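Local atomic coordinates of haloacid dehalogenase-like hydrolase (Salmonella enterica subsp. enterica serovar Typhi, PDB entry 4EZE), a protein that probably catalyses the magnesium-dependent hydrolysis of O-phosphoserine to serine and phosphate, the last step of serine biosynthesis. Residues T225-I228 against L233-N236. Residues are numbered along the deposited sequence; the frame is centred on the assembly and turned at random.
Sequences TVEI and LTDN
Glu-227 meets Thr-234 and Asn-236 across a beta hairpin, strands 226-229 and 232-237, and buries more surface than any other residue of the contact; the hairpin follows edge strand 220-224 of the parallel sheet in this HAD-family hydrolase. The antiparallel pairing is regular only near the turn, where Ile-228 and Leu-233 form a non-hydrogen-bonded pair. Beside it, Thr-234 N donates to Glu-227 O over 2.9 Å. Regular pairing would return the next bond from Glu-227 N to Thr-234 O; instead Glu-227 N reaches Asn-236 O, 2.9 Å away and nearly straight at 170°, because the second arm turns a corner at Asp-235. Threonine suits this corner: with its hydroxyl set between the backbone N and the carbonyl carbon (chi1 61°), OG1 accepts from Asn-236 N at 3.1 Å, an ST turn, and is modelled as donating to Glu-227 O, though at an implausibly short, doubtful distance.

On one face Leu-233 supplies branched, apolar bulk. With CG anti to the backbone N (chi1 -162°), the side chain lies beside its own carbonyl carbon, from where CD1 spans two side chains of the other arm, 3.8 Å from Val-226 CG1 and 3.9 Å from Ile-228 CG1. Leu-171 of helix 168-176 and Leu-163 continue this apolar patch on the Leu-233 side, while Ile-207 of helix 206-216 packs on Ile-228. Glu-227 meanwhile runs out extended beside the Asn-236 side chain, and OE1 forms a salt bridge with Arg-229, a fitting partner for a carboxylate at the partly exposed margin. Next to the Glu-227 N to Asn-236 O bond, a water donates to both Thr-225 O and Asn-236 O, lying 2.8 Å from Asn-236 O.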
ATOM      1  N   THR A 225       2.537   5.383 -19.419  1.00 46.86           N
ATOM      2  CA  THR A 225       2.810   6.698 -19.950  1.00 43.72           C
ATOM      3  C   THR A 225       1.818   6.969 -21.068  1.00 49.49           C
ATOM      4  O   THR A 225       1.690   6.170 -21.999  1.00 42.34           O
ATOM      5  CB  THR A 225       4.254   6.835 -20.467  1.00 57.35           C
ATOM      6  OG1 THR A 225       5.153   6.139 -19.591  1.00 52.11           O
ATOM      7  CG2 THR A 225       4.664   8.307 -20.518  1.00 52.41           C
ATOM      8  N   VAL A 226       1.083   8.070 -20.955  1.00 55.36           N
ATOM      9  CA  VAL A 226       0.189   8.484 -22.041  1.00 40.83           C
ATOM     10  C   VAL A 226       0.624   9.857 -22.507  1.00 58.17           C
ATOM     11  O   VAL A 226       0.654  10.802 -21.720  1.00 44.24           O
ATOM     12  CB  VAL A 226      -1.265   8.497 -21.593  1.00 47.43           C
ATOM     13  CG1 VAL A 226      -2.166   8.900 -22.762  1.00 48.49           C
ATOM     14  CG2 VAL A 226      -1.629   7.108 -21.062  1.00 41.14           C
ATOM     15  N   GLU A 227       1.017   9.951 -23.775  1.00 51.63           N
ATOM     16  CA  GLU A 227       1.614  11.174 -24.279  1.00 48.84           C
ATOM     17  C   GLU A 227       0.608  12.314 -24.261  1.00 59.18           C
ATOM     18  O   GLU A 227      -0.576  12.119 -24.492  1.00 52.02           O
ATOM     19  CB  GLU A 227       2.122  10.976 -25.706  1.00 46.71           C
ATOM     20  CG  GLU A 227       2.683  12.254 -26.313  1.00 65.87           C
ATOM     21  CD  GLU A 227       2.786  12.193 -27.833  1.00 63.28           C
ATOM     22  OE1 GLU A 227       2.158  11.313 -28.459  1.00 76.25           O
ATOM     23  OE2 GLU A 227       3.493  13.038 -28.404  1.00 66.84           O
ATOM     24  N   ILE A 228       1.102  13.503 -23.982  1.00 48.68           N
ATOM     25  CA  ILE A 228       0.316  14.713 -24.059  1.00 74.17           C
ATOM     26  C   ILE A 228       0.975  15.580 -25.107  1.00 73.61           C
ATOM     27  O   ILE A 228       2.172  15.858 -25.029  1.00 61.67           O
ATOM     28  CB  ILE A 228       0.336  15.483 -22.736  1.00 60.84           C
ATOM     29  CG1 ILE A 228      -0.649  14.863 -21.745  1.00 54.18           C
ATOM     30  CG2 ILE A 228       0.043  16.956 -22.983  1.00 59.35           C
ATOM     31  CD1 ILE A 228      -0.391  15.265 -20.303  1.00 49.66           C
ATOM     32  N   LEU A 233      -4.381  15.520 -23.794  1.00 50.14           N
ATOM     33  CA  LEU A 233      -4.124  14.082 -23.719  1.00 51.58           C
ATOM     34  C   LEU A 233      -4.286  13.416 -25.076  1.00 46.01           C
ATOM     35  O   LEU A 233      -5.300  13.595 -25.734  1.00 52.83           O
ATOM     36  CB  LEU A 233      -5.077  13.423 -22.712  1.00 50.09           C
ATOM     37  CG  LEU A 233      -4.660  12.036 -22.220  1.00 54.05           C
ATOM     38  CD1 LEU A 233      -3.416  12.194 -21.357  1.00 42.71           C
ATOM     39  CD2 LEU A 233      -5.775  11.363 -21.432  1.00 47.20           C
ATOM     40  N   THR A 234      -3.280  12.650 -25.503  1.00 46.67           N
ATOM     41  CA  THR A 234      -3.421  11.813 -26.686  1.00 41.99           C
ATOM     42  C   THR A 234      -3.892  10.447 -26.214  1.00 46.43           C
ATOM     43  O   THR A 234      -4.155  10.260 -25.036  1.00 40.73           O
ATOM     44  CB  THR A 234      -2.068  11.594 -27.406  1.00 55.24           C
ATOM     45  OG1 THR A 234      -1.165  10.932 -26.512  1.00 56.66           O
ATOM     46  CG2 THR A 234      -1.449  12.927 -27.856  1.00 45.11           C
ATOM     47  N   ASP A 235      -3.971   9.490 -27.133  1.00 45.75           N
ATOM     48  CA  ASP A 235      -4.136   8.086 -26.783  1.00 50.73           C
ATOM     49  C   ASP A 235      -2.866   7.322 -27.155  1.00 60.27           C
ATOM     50  O   ASP A 235      -2.929   6.122 -27.434  1.00 44.83           O
ATOM     51  CB  ASP A 235      -5.291   7.470 -27.570  1.00 54.87           C
ATOM     52  CG  ASP A 235      -5.028   7.479 -29.078  1.00 55.00           C
ATOM     53  OD1 ASP A 235      -3.911   7.862 -29.482  1.00103.46           O
ATOM     54  OD2 ASP A 235      -5.925   7.099 -29.855  1.00 85.72           O
ATOM     55  N   ASN A 236      -1.722   8.008 -27.210  1.00 51.35           N
ATOM     56  CA  ASN A 236      -0.458   7.317 -27.424  0.50 46.74           C
ATOM     57  C   ASN A 236       0.055   6.770 -26.094  1.00 54.75           C
ATOM     58  O   ASN A 236       0.682   7.484 -25.298  1.00 49.46           O
ATOM     59  CB  ASN A 236       0.565   8.234 -28.113  0.50 46.03           C
ATOM     60  CG  ASN A 236       0.059   8.776 -29.440  0.50 48.54           C
ATOM     61  OD1 ASN A 236      -0.787   8.157 -30.102  0.50 39.81           O
ATOM     62  ND2 ASN A 236       0.557   9.947 -29.828  0.50 45.66           N
TER
HETATM   63  O   HOH W   1       3.362   7.288 -24.426  1.00 42.65           O